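PDB 3W5M: alpha-L-rhamnosidase, which hydrolyses terminal non-reducing alpha-L-rhamnose residues from flavonoid glycosides and gum arabic, and carries a calcium-dependent rhamnose-binding module, CBM67. Local coordinates for residues R157-R161 against W268-F273; V376-A382 against Y393-L399; F600-V606 against E952-A958. All blocks are in the same frame, centred on the assembly; numbering follows the deposited sequence. Where two conformers were deposited one is given.

How the contacts relate
The three contacts illustrate how the chemistry of a contact follows its place in a multidomain chain. Contact 2 is the buried one, with contacts 1 and 3 only partly buried. Contact 1 ties a loop to a strand of CBM67 through an arginine that reads backbone carbonyls and a pair of tryptophans. Contact 2 brings the two ends of a short loop together by apolar packing, with one carbonyl taking one good and one weak bond. Contact 3 is strand pairing, adding a flanking salt bridge and an asparagine amide bonded through oxygen and nitrogen, between segments some 350 residues apart. They share no strand or helix. Contacts 1 and 3 have centres about 73 Å apart.

Contact 1. Residues R157-R161 against W268-F273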
loop_
_atom_site.group_PDB
_atom_site.type_symbol
_atom_site.label_atom_id
_atom_site.label_comp_id
_atom_site.label_asym_id
_atom_site.label_seq_id
_atom_site.Cartn_x
_atom_site.Cartn_y
_atom_site.Cartn_z
ATOM N N ARG A 157 14.655 -13.934 40.849
ATOM C CA ARG A 157 15.706 -14.898 41.203
ATOM C C ARG A 157 16.998 -14.488 40.487
ATOM O O ARG A 157 16.947 -13.774 39.486
ATOM C CB ARG A 157 15.311 -16.324 40.852
ATOM C CG ARG A 157 13.995 -16.743 41.523
ATOM C CD ARG A 157 14.189 -16.921 43.011
ATOM N NE ARG A 157 12.982 -17.364 43.722
ATOM C CZ ARG A 157 12.322 -16.642 44.634
ATOM N NH1 ARG A 157 12.710 -15.404 44.956
ATOM N NH2 ARG A 157 11.249 -17.180 45.258
ATOM N N TRP A 158 18.129 -14.907 41.044
ATOM C CA TRP A 158 19.442 -14.477 40.548
ATOM C C TRP A 158 20.253 -15.708 40.153
ATOM O O TRP A 158 20.145 -16.772 40.809
ATOM C CB TRP A 158 20.148 -13.661 41.648
ATOM C CG TRP A 158 19.432 -12.362 41.948
ATOM C CD1 TRP A 158 19.677 -11.142 41.382
ATOM C CD2 TRP A 158 18.340 -12.163 42.871
ATOM N NE1 TRP A 158 18.815 -10.201 41.892
ATOM C CE2 TRP A 158 17.980 -10.801 42.798
ATOM C CE3 TRP A 158 17.633 -13.011 43.747
ATOM C CZ2 TRP A 158 16.945 -10.253 43.573
ATOM C CZ3 TRP A 158 16.599 -12.481 44.502
ATOM C CH2 TRP A 158 16.263 -11.109 44.411
ATOM N N PHE A 159 21.075 -15.569 39.109
ATOM C CA PHE A 159 21.798 -16.689 38.507
ATOM C C PHE A 159 23.190 -16.256 38.105
ATOM O O PHE A 159 23.355 -15.133 37.586
ATOM C CB PHE A 159 21.087 -17.156 37.237
ATOM C CG PHE A 159 19.651 -17.557 37.483
ATOM C CD1 PHE A 159 18.674 -16.571 37.548
ATOM C CD2 PHE A 159 19.294 -18.888 37.723
ATOM C CE1 PHE A 159 17.345 -16.900 37.819
ATOM C CE2 PHE A 159 17.957 -19.217 37.979
ATOM C CZ PHE A 159 17.002 -18.234 38.030
ATOM N N ARG A 160 24.141 -17.165 38.306
ATOM C CA ARG A 160 25.528 -16.961 37.898
ATOM C C ARG A 160 26.110 -18.190 37.247
ATOM O O ARG A 160 25.768 -19.328 37.614
ATOM C CB ARG A 160 26.396 -16.636 39.126
ATOM C CG ARG A 160 26.251 -15.220 39.665
ATOM C CD ARG A 160 27.076 -14.982 40.942
ATOM N NE ARG A 160 28.478 -15.401 40.820
ATOM C CZ ARG A 160 29.467 -14.612 40.412
ATOM N NH1 ARG A 160 29.229 -13.353 40.085
ATOM N NH2 ARG A 160 30.713 -15.088 40.354
ATOM N N ARG A 161 27.032 -17.959 36.312
ATOM C CA ARG A 161 27.849 -19.037 35.768
ATOM C C ARG A 161 29.170 -18.479 35.285
ATOM O O ARG A 161 29.236 -17.466 34.610
ATOM C CB ARG A 161 27.163 -19.808 34.636
ATOM C CG ARG A 161 27.918 -21.075 34.249
ATOM C CD ARG A 161 27.202 -21.928 33.219
ATOM N NE ARG A 161 28.091 -22.953 32.678
ATOM C CZ ARG A 161 27.721 -23.858 31.783
ATOM N NH1 ARG A 161 26.472 -23.879 31.329
ATOM N NH2 ARG A 161 28.604 -24.752 31.356
ATOM N N TRP A 268 27.498 -8.919 42.873
ATOM C CA TRP A 268 27.031 -10.272 42.498
ATOM C C TRP A 268 27.135 -10.561 41.019
ATOM O O TRP A 268 27.048 -11.731 40.615
ATOM C CB TRP A 268 25.590 -10.549 42.981
ATOM C CG TRP A 268 24.545 -9.855 42.168
ATOM C CD1 TRP A 268 24.074 -8.592 42.367
ATOM C CD2 TRP A 268 23.815 -10.385 41.038
ATOM N NE1 TRP A 268 23.110 -8.301 41.440
ATOM C CE2 TRP A 268 22.947 -9.368 40.597
ATOM C CE3 TRP A 268 23.844 -11.603 40.338
ATOM C CZ2 TRP A 268 22.078 -9.529 39.507
ATOM C CZ3 TRP A 268 22.980 -11.759 39.216
ATOM C CH2 TRP A 268 22.112 -10.728 38.830
ATOM N N ARG A 269 27.276 -9.516 40.194
ATOM C CA ARG A 269 27.482 -9.729 38.756
ATOM C C ARG A 269 28.970 -9.889 38.409
ATOM O O ARG A 269 29.302 -10.247 37.286
ATOM C CB ARG A 269 26.839 -8.628 37.918
ATOM C CG ARG A 269 25.320 -8.493 38.105
ATOM C CD ARG A 269 24.717 -7.497 37.133
ATOM N NE ARG A 269 23.248 -7.553 37.111
ATOM C CZ ARG A 269 22.506 -8.273 36.244
ATOM N NH1 ARG A 269 23.064 -9.034 35.315
ATOM N NH2 ARG A 269 21.180 -8.247 36.316
ATOM N N GLU A 270 29.852 -9.642 39.375
ATOM C CA GLU A 270 31.305 -9.595 39.072
ATOM C C GLU A 270 31.977 -10.950 39.123
ATOM O O GLU A 270 31.515 -11.853 39.847
ATOM C CB GLU A 270 32.065 -8.659 40.028
ATOM C CG GLU A 270 31.468 -7.283 40.220
ATOM C CD GLU A 270 31.599 -6.382 39.009
ATOM O OE1 GLU A 270 32.334 -6.731 38.064
ATOM O OE2 GLU A 270 30.950 -5.319 39.005
ATOM N N PRO A 271 33.099 -11.097 38.393
ATOM C CA PRO A 271 33.814 -12.362 38.413
ATOM C C PRO A 271 34.120 -12.941 39.797
ATOM O O PRO A 271 33.934 -14.148 39.987
ATOM C CB PRO A 271 35.101 -12.044 37.650
ATOM C CG PRO A 271 34.663 -11.036 36.643
ATOM C CD PRO A 271 33.613 -10.196 37.333
ATOM N N ASP A 272 34.572 -12.121 40.748
ATOM C CA ASP A 272 35.127 -12.685 41.992
ATOM C C ASP A 272 34.159 -12.796 43.176
ATOM O O ASP A 272 34.572 -13.038 44.317
ATOM C CB ASP A 272 36.424 -11.961 42.392
ATOM C CG ASP A 272 37.621 -12.393 41.541
ATOM O OD1 ASP A 272 37.557 -13.485 40.929
ATOM O OD2 ASP A 272 38.631 -11.639 41.495
ATOM N N PHE A 273 32.872 -12.667 42.884
ATOM C CA PHE A 273 31.815 -12.750 43.883
ATOM C C PHE A 273 31.706 -14.182 44.392
ATOM O O PHE A 273 31.855 -15.127 43.607
ATOM C CB PHE A 273 30.502 -12.334 43.227
ATOM C CG PHE A 273 29.329 -12.403 44.144
ATOM C CD1 PHE A 273 29.049 -11.362 45.008
ATOM C CD2 PHE A 273 28.521 -13.536 44.157
ATOM C CE1 PHE A 273 27.962 -11.432 45.870
ATOM C CE2 PHE A 273 27.436 -13.619 45.009
ATOM C CZ PHE A 273 27.159 -12.567 45.868
#
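Arg160 reaches from the strand into the loop 268-273 and spends its guanidinium on backbone carbonyls. NH1 donates to two of them, Glu270 O at 2.7 Å and Trp268 O at 2.8 Å. Both oxygens lie in the guanidinium plane, although the nitrogen sits above the plane of each carbonyl. NH2 adds weak bonds to Pro271 O and Glu270 O. Over one guanidinium face lies Phe273 CB, 3.5 Å from Arg160 NH1. A bend at chi3 (50°) turns the end of the arginine chain into this group of carbonyl oxygens, and the type I turn from Glu270 to Phe273 curls the loop around it.

The strand belongs to the antiparallel beta-sandwich of CBM67, the rhamnose-binding module, with its calcium ion about 13 Å from the side chain of Phe159. One strand position before Phe159, Trp158 meets Trp268 in a T-shaped stack: the edge at CD1 points at the six-membered ring, with planes 85° apart and CD1 3.4 Å from Trp268 CZ2. Arg269 CG lies over the opposite face of Trp268, which is thus sandwiched, while Phe159 O comes to its edge.

In the second shell, Asp275 forms a salt bridge with Arg160 NE and so steadies the guanidinium from another side. The guanidinium of Arg269 is held by Ser185 and by the carbonyl of Ala183.

Contact 2. Residues V376-A382 against Y393-L399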
loop_
_atom_site.group_PDB
_atom_site.type_symbol
_atom_site.label_atom_id
_atom_site.label_comp_id
_atom_site.label_asym_id
_atom_site.label_seq_id
_atom_site.Cartn_x
_atom_site.Cartn_y
_atom_site.Cartn_z
ATOM N N VAL A 376 17.634 -11.012 -1.186
ATOM C CA VAL A 376 16.342 -11.677 -0.899
ATOM C C VAL A 376 15.942 -11.433 0.559
ATOM O O VAL A 376 16.655 -11.858 1.465
ATOM C CB VAL A 376 16.434 -13.198 -1.144
ATOM C CG1 VAL A 376 15.037 -13.816 -0.913
ATOM C CG2 VAL A 376 16.948 -13.461 -2.535
ATOM N N ALA A 377 14.794 -10.771 0.793
ATOM C CA ALA A 377 14.391 -10.331 2.147
ATOM C C ALA A 377 13.029 -10.892 2.543
ATOM O O ALA A 377 12.298 -11.324 1.680
ATOM C CB ALA A 377 14.288 -8.789 2.190
ATOM N N PRO A 378 12.670 -10.827 3.839
ATOM C CA PRO A 378 11.361 -11.379 4.315
ATOM C C PRO A 378 10.082 -10.730 3.786
ATOM O O PRO A 378 9.133 -11.465 3.482
ATOM C CB PRO A 378 11.447 -11.219 5.845
ATOM C CG PRO A 378 12.928 -11.100 6.129
ATOM C CD PRO A 378 13.482 -10.336 4.971
ATOM N N GLY A 379 10.012 -9.382 3.711
ATOM C CA GLY A 379 8.819 -8.680 3.193
ATOM C C GLY A 379 7.535 -9.056 3.919
ATOM O O GLY A 379 7.535 -9.289 5.127
ATOM N N TRP A 380 6.440 -9.131 3.169
ATOM C CA TRP A 380 5.149 -9.511 3.725
ATOM C C TRP A 380 5.056 -11.019 3.878
ATOM O O TRP A 380 4.302 -11.525 4.719
ATOM C CB TRP A 380 4.025 -9.088 2.771
ATOM C CG TRP A 380 3.771 -7.622 2.660
ATOM C CD1 TRP A 380 2.978 -6.842 3.486
ATOM C CD2 TRP A 380 4.256 -6.763 1.646
ATOM N NE1 TRP A 380 2.963 -5.551 3.023
ATOM C CE2 TRP A 380 3.736 -5.473 1.900
ATOM C CE3 TRP A 380 5.116 -6.946 0.554
ATOM C CZ2 TRP A 380 4.045 -4.360 1.097
ATOM C CZ3 TRP A 380 5.396 -5.844 -0.270
ATOM C CH2 TRP A 380 4.869 -4.567 0.013
ATOM N N TYR A 381 5.811 -11.742 3.061
ATOM C CA TYR A 381 5.789 -13.197 3.096
ATOM C C TYR A 381 6.232 -13.753 4.479
ATOM O O TYR A 381 5.595 -14.641 5.029
ATOM C CB TYR A 381 6.669 -13.733 1.975
ATOM C CG TYR A 381 6.696 -15.234 1.945
ATOM C CD1 TYR A 381 5.656 -15.951 1.351
ATOM C CD2 TYR A 381 7.749 -15.921 2.533
ATOM C CE1 TYR A 381 5.675 -17.340 1.343
ATOM C CE2 TYR A 381 7.786 -17.306 2.535
ATOM C CZ TYR A 381 6.740 -18.006 1.929
ATOM O OH TYR A 381 6.775 -19.387 1.953
ATOM N N ALA A 382 7.311 -13.203 5.035
ATOM C CA ALA A 382 7.920 -13.786 6.242
ATOM C C ALA A 382 8.194 -12.769 7.360
ATOM O O ALA A 382 8.469 -13.152 8.486
ATOM C CB ALA A 382 9.190 -14.553 5.866
ATOM N N TYR A 393 3.169 -16.217 6.022
ATOM C CA TYR A 393 3.025 -17.164 4.921
ATOM C C TYR A 393 4.095 -18.257 4.909
ATOM O O TYR A 393 3.916 -19.330 4.314
ATOM C CB TYR A 393 3.015 -16.435 3.564
ATOM C CG TYR A 393 1.905 -15.410 3.396
ATOM C CD1 TYR A 393 2.081 -14.102 3.792
ATOM C CD2 TYR A 393 0.673 -15.772 2.840
ATOM C CE1 TYR A 393 1.082 -13.154 3.625
ATOM C CE2 TYR A 393 -0.349 -14.848 2.694
ATOM C CZ TYR A 393 -0.153 -13.542 3.068
ATOM O OH TYR A 393 -1.151 -12.607 2.913
ATOM N N GLY A 394 5.237 -17.962 5.512
ATOM C CA GLY A 394 6.355 -18.904 5.525
ATOM C C GLY A 394 7.452 -18.351 6.410
ATOM O O GLY A 394 7.354 -17.206 6.905
ATOM N N GLU A 395 8.505 -19.139 6.593
ATOM C CA GLU A 395 9.554 -18.790 7.572
ATOM C C GLU A 395 10.780 -18.160 6.945
ATOM O O GLU A 395 11.498 -17.424 7.619
ATOM C CB GLU A 395 10.058 -20.045 8.298
ATOM C CG GLU A 395 8.984 -20.911 8.935
ATOM C CD GLU A 395 8.648 -20.484 10.351
ATOM O OE1 GLU A 395 9.576 -20.119 11.106
ATOM O OE2 GLU A 395 7.453 -20.531 10.719
ATOM N N ARG A 396 11.051 -18.512 5.692
ATOM C CA ARG A 396 12.285 -18.101 5.018
ATOM C C ARG A 396 11.929 -17.584 3.650
ATOM O O ARG A 396 11.100 -18.200 2.944
ATOM C CB ARG A 396 13.233 -19.291 4.818
ATOM C CG ARG A 396 13.866 -19.812 6.090
ATOM C CD ARG A 396 14.421 -21.212 5.901
ATOM N NE ARG A 396 13.952 -22.090 6.972
ATOM C CZ ARG A 396 12.817 -22.785 6.925
ATOM N NH1 ARG A 396 12.040 -22.719 5.853
ATOM N NH2 ARG A 396 12.460 -23.558 7.943
ATOM N N PRO A 397 12.576 -16.486 3.232
ATOM C CA PRO A 397 12.286 -16.060 1.867
ATOM C C PRO A 397 12.964 -16.872 0.761
ATOM O O PRO A 397 14.030 -17.495 0.955
ATOM C CB PRO A 397 12.736 -14.582 1.854
ATOM C CG PRO A 397 13.743 -14.493 2.925
ATOM C CD PRO A 397 13.352 -15.489 3.981
ATOM N N ALA A 398 12.335 -16.851 -0.403
ATOM C CA ALA A 398 12.802 -17.589 -1.548
ATOM C C ALA A 398 12.749 -16.759 -2.825
ATOM O O ALA A 398 11.909 -15.882 -2.963
ATOM C CB ALA A 398 11.990 -18.894 -1.703
ATOM N N LEU A 399 13.665 -17.058 -3.739
ATOM C CA LEU A 399 13.824 -16.378 -5.037
ATOM C C LEU A 399 13.515 -17.324 -6.200
ATOM O O LEU A 399 13.927 -18.487 -6.191
ATOM C CB LEU A 399 15.282 -15.885 -5.182
ATOM C CG LEU A 399 15.646 -15.228 -6.513
ATOM C CD1 LEU A 399 15.004 -13.859 -6.712
ATOM C CD2 LEU A 399 17.171 -15.146 -6.678
#
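Tyr381 O is the polar centre here, accepting from two successive amides of 393-399. Tyr393 N donates to Tyr381 O over 3.1 Å, in the carbonyl plane, and Gly394 N makes a weak bond to the same oxygen. A CA-H...O contact runs beside them, Ala382 CA to Gly394 O.

Aromatic packing surrounds this fork. The chi1 of Tyr381 (-180°) sends its ring away from the backbone N and lays it beside the returning chain: Tyr393 C and Gly394 N lie over one face, and CD1 of Tyr381 comes 3.5 Å from Tyr393 CB. Arg396 O approaches the ring edge near CE2. Gly394 fits here because a side chain would run into the hydroxyl of Tyr381. The ring of Tyr393 turns its own edge to the carbonyls of Trp380 and Tyr381, and its hydroxyl is hydrogen-bonded to Trp347 NE1. Were Tyr381 an alanine, the face that Tyr393 C and Gly394 N lie against would be gone, which is likely to leave a gap there and Asn466 without its weak hydroxyl partner.

The apolar group lies where strands 368-377 and 398-407, of two different beta-sheets, come together. Val376 CG1 meets Pro397 CB at 3.7 Å, and Val376 CG2 faces Leu399 CB at 4.0 Å.

Both segments belong to the rhamnosidase N-terminal domain; the side chain of Trp380 is about 10 Å from those of Asp630, which binds rhamnose, and Glu636, the probable proton donor. Between these segments packing outweighs hydrogen bonding: Gly394 O is buried without a partner, and the salt bridges of Arg396 go elsewhere, to Asp465 and Glu131.

Contact 3. Residues F600-V606 against E952-A958; sequences FEFETNV and EVTSARA
Asn605 turns its CG between the backbone N and the carbonyl carbon (chi1 63°), which carries its amide across to the loop 952-954, while Glu603 holds its chain extended, CG anti to N, and reaches Arg957. These two side chains flank an antiparallel strand pairing in which 600-604 forms an outer strand of the C-terminal beta-sheet. Because 600-604 leads into the helix 607-622, the pairing couples the start of the (alpha/alpha)6-barrel region to the C-terminal domain.

The short strand segments 600-604 and 955-958 run antiparallel, their directions 171° apart. Glu603 and Arg957 form the hydrogen-bonded pair: Glu603 N donates to Arg957 O, and Arg957 N to Glu603 O at 2.9 Å. Asn605 N then donates to Ser955 O. Phe602 with Ala958 and Thr604 with Ala956 are the non-hydrogen-bonded pairs on either side, with side chains on the face opposite to that of Glu603 and Arg957. On that Phe602 face Phe600 CE1 packs 3.9 Å from Ala958 CB.

The Glu603 to Arg957 salt bridge is an ionic contact, OE1 sitting over one face of the guanidinium, 3.1 Å from NH1, with no N-H aimed at it. Past the strand, Val606 CG2 rests against Glu952 O. Thr604 OG1 accepts from Val606 N in an ST turn, just ahead of the helix.

The amide of Asn605 closes the end of the pairing with both its polar atoms: OD1 accepts from Thr954 N at 2.8 Å, and ND2 donates to Glu952 O at 2.9 Å, nearly straight at 174° and in the carbonyl plane.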
loop_
_atom_site.group_PDB
_atom_site.type_symbol
_atom_site.label_atom_id
_atom_site.label_comp_id
_atom_site.label_asym_id
_atom_site.label_seq_id
_atom_site.Cartn_x
_atom_site.Cartn_y
_atom_site.Cartn_z
ATOM N N PHE A 600 -5.335 14.319 -12.279
ATOM C CA PHE A 600 -6.215 15.463 -12.039
ATOM C C PHE A 600 -5.477 16.682 -11.537
ATOM O O PHE A 600 -4.964 16.682 -10.409
ATOM C CB PHE A 600 -7.353 15.110 -11.060
ATOM C CG PHE A 600 -8.578 15.990 -11.221
ATOM C CD1 PHE A 600 -8.671 17.223 -10.581
ATOM C CD2 PHE A 600 -9.643 15.584 -12.040
ATOM C CE1 PHE A 600 -9.795 18.027 -10.746
ATOM C CE2 PHE A 600 -10.762 16.388 -12.196
ATOM C CZ PHE A 600 -10.833 17.608 -11.549
ATOM N N GLU A 601 -5.433 17.719 -12.370
ATOM C CA GLU A 601 -4.863 19.014 -11.967
ATOM C C GLU A 601 -6.014 19.912 -11.537
ATOM O O GLU A 601 -6.983 20.048 -12.272
ATOM C CB GLU A 601 -4.146 19.673 -13.133
ATOM C CG GLU A 601 -3.180 18.782 -13.883
ATOM C CD GLU A 601 -1.748 19.198 -13.669
ATOM O OE1 GLU A 601 -1.543 20.352 -13.228
ATOM O OE2 GLU A 601 -0.833 18.381 -13.943
ATOM N N PHE A 602 -5.899 20.526 -10.363
ATOM C CA PHE A 602 -6.987 21.303 -9.780
ATOM C C PHE A 602 -6.384 22.531 -9.125
ATOM O O PHE A 602 -5.446 22.404 -8.328
ATOM C CB PHE A 602 -7.704 20.440 -8.747
ATOM C CG PHE A 602 -8.822 21.132 -8.002
ATOM C CD1 PHE A 602 -10.039 21.393 -8.614
ATOM C CD2 PHE A 602 -8.666 21.467 -6.663
ATOM C CE1 PHE A 602 -11.084 22.002 -7.902
ATOM C CE2 PHE A 602 -9.690 22.073 -5.946
ATOM C CZ PHE A 602 -10.907 22.336 -6.567
ATOM N N GLU A 603 -6.930 23.713 -9.453
ATOM C CA GLU A 603 -6.470 24.963 -8.852
ATOM C C GLU A 603 -7.615 25.959 -8.775
ATOM O O GLU A 603 -8.348 26.144 -9.746
ATOM C CB GLU A 603 -5.307 25.545 -9.650
ATOM C CG GLU A 603 -4.690 26.788 -9.030
ATOM C CD GLU A 603 -3.609 27.396 -9.902
ATOM O OE1 GLU A 603 -3.407 26.922 -11.051
ATOM O OE2 GLU A 603 -2.959 28.357 -9.430
ATOM N N THR A 604 -7.763 26.578 -7.608
ATOM C CA THR A 604 -8.783 27.611 -7.376
ATOM C C THR A 604 -8.083 28.893 -6.916
ATOM O O THR A 604 -6.860 28.895 -6.694
ATOM C CB THR A 604 -9.804 27.202 -6.297
ATOM O OG1 THR A 604 -9.203 27.286 -4.994
ATOM C CG2 THR A 604 -10.360 25.790 -6.520
ATOM N N ASN A 605 -8.859 29.976 -6.789
ATOM C CA ASN A 605 -8.391 31.219 -6.167
ATOM C C ASN A 605 -8.170 31.135 -4.644
ATOM O O ASN A 605 -7.614 32.073 -4.063
ATOM C CB ASN A 605 -9.390 32.355 -6.453
ATOM C CG ASN A 605 -10.755 32.094 -5.836
ATOM O OD1 ASN A 605 -11.507 31.236 -6.306
ATOM N ND2 ASN A 605 -11.084 32.831 -4.773
ATOM N N VAL A 606 -8.615 30.037 -4.020
ATOM C CA VAL A 606 -8.599 29.831 -2.569
ATOM C C VAL A 606 -7.479 28.908 -2.064
ATOM O O VAL A 606 -7.577 27.679 -2.177
ATOM C CB VAL A 606 -9.936 29.277 -2.084
ATOM C CG1 VAL A 606 -9.975 29.204 -0.563
ATOM C CG2 VAL A 606 -11.066 30.145 -2.607
ATOM N N GLU A 952 -16.115 30.917 -1.354
ATOM C CA GLU A 952 -15.123 31.931 -1.654
ATOM C C GLU A 952 -14.517 31.684 -3.011
ATOM O O GLU A 952 -13.534 32.338 -3.381
ATOM C CB GLU A 952 -13.995 31.926 -0.609
ATOM C CG GLU A 952 -14.415 31.590 0.814
ATOM C CD GLU A 952 -13.237 31.486 1.787
ATOM O OE1 GLU A 952 -12.091 31.841 1.421
ATOM O OE2 GLU A 952 -13.467 31.035 2.928
ATOM N N VAL A 953 -15.078 30.728 -3.756
ATOM C CA VAL A 953 -14.483 30.358 -5.038
ATOM C C VAL A 953 -15.027 31.246 -6.159
ATOM O O VAL A 953 -16.210 31.219 -6.445
ATOM C CB VAL A 953 -14.715 28.865 -5.412
ATOM C CG1 VAL A 953 -13.804 28.488 -6.577
ATOM C CG2 VAL A 953 -14.489 27.940 -4.221
ATOM N N THR A 954 -14.162 32.009 -6.801
ATOM C CA THR A 954 -14.607 32.820 -7.931
ATOM C C THR A 954 -13.870 32.435 -9.207
ATOM O O THR A 954 -14.012 33.073 -10.260
ATOM C CB THR A 954 -14.416 34.321 -7.645
ATOM O OG1 THR A 954 -13.024 34.598 -7.408
ATOM C CG2 THR A 954 -15.266 34.747 -6.437
ATOM N N SER A 955 -13.086 31.364 -9.119
ATOM C CA SER A 955 -12.084 31.106 -10.123
ATOM C C SER A 955 -11.635 29.672 -9.914
ATOM O O SER A 955 -11.318 29.303 -8.795
ATOM C CB SER A 955 -10.907 32.044 -9.851
ATOM O OG SER A 955 -10.129 32.246 -11.008
ATOM N N ALA A 956 -11.651 28.863 -10.975
ATOM C CA ALA A 956 -11.135 27.485 -10.918
ATOM C C ALA A 956 -10.664 27.003 -12.279
ATOM O O ALA A 956 -11.179 27.421 -13.328
ATOM C CB ALA A 956 -12.171 26.518 -10.346
ATOM N N ARG A 957 -9.679 26.113 -12.271
ATOM C CA ARG A 957 -9.194 25.512 -13.498
ATOM C C ARG A 957 -8.804 24.067 -13.174
ATOM O O ARG A 957 -8.302 23.790 -12.092
ATOM C CB ARG A 957 -8.027 26.321 -14.072
ATOM C CG ARG A 957 -6.659 25.705 -13.907
ATOM C CD ARG A 957 -5.551 26.747 -13.969
ATOM N NE ARG A 957 -4.259 26.154 -14.329
ATOM C CZ ARG A 957 -3.683 25.111 -13.719
ATOM N NH1 ARG A 957 -4.270 24.489 -12.701
ATOM N NH2 ARG A 957 -2.505 24.672 -14.148
ATOM N N ALA A 958 -9.091 23.152 -14.096
ATOM C CA ALA A 958 -8.826 21.725 -13.873
ATOM C C ALA A 958 -8.531 21.024 -15.190
ATOM O O ALA A 958 -9.019 21.436 -16.253
ATOM C CB ALA A 958 -10.017 21.065 -13.203
#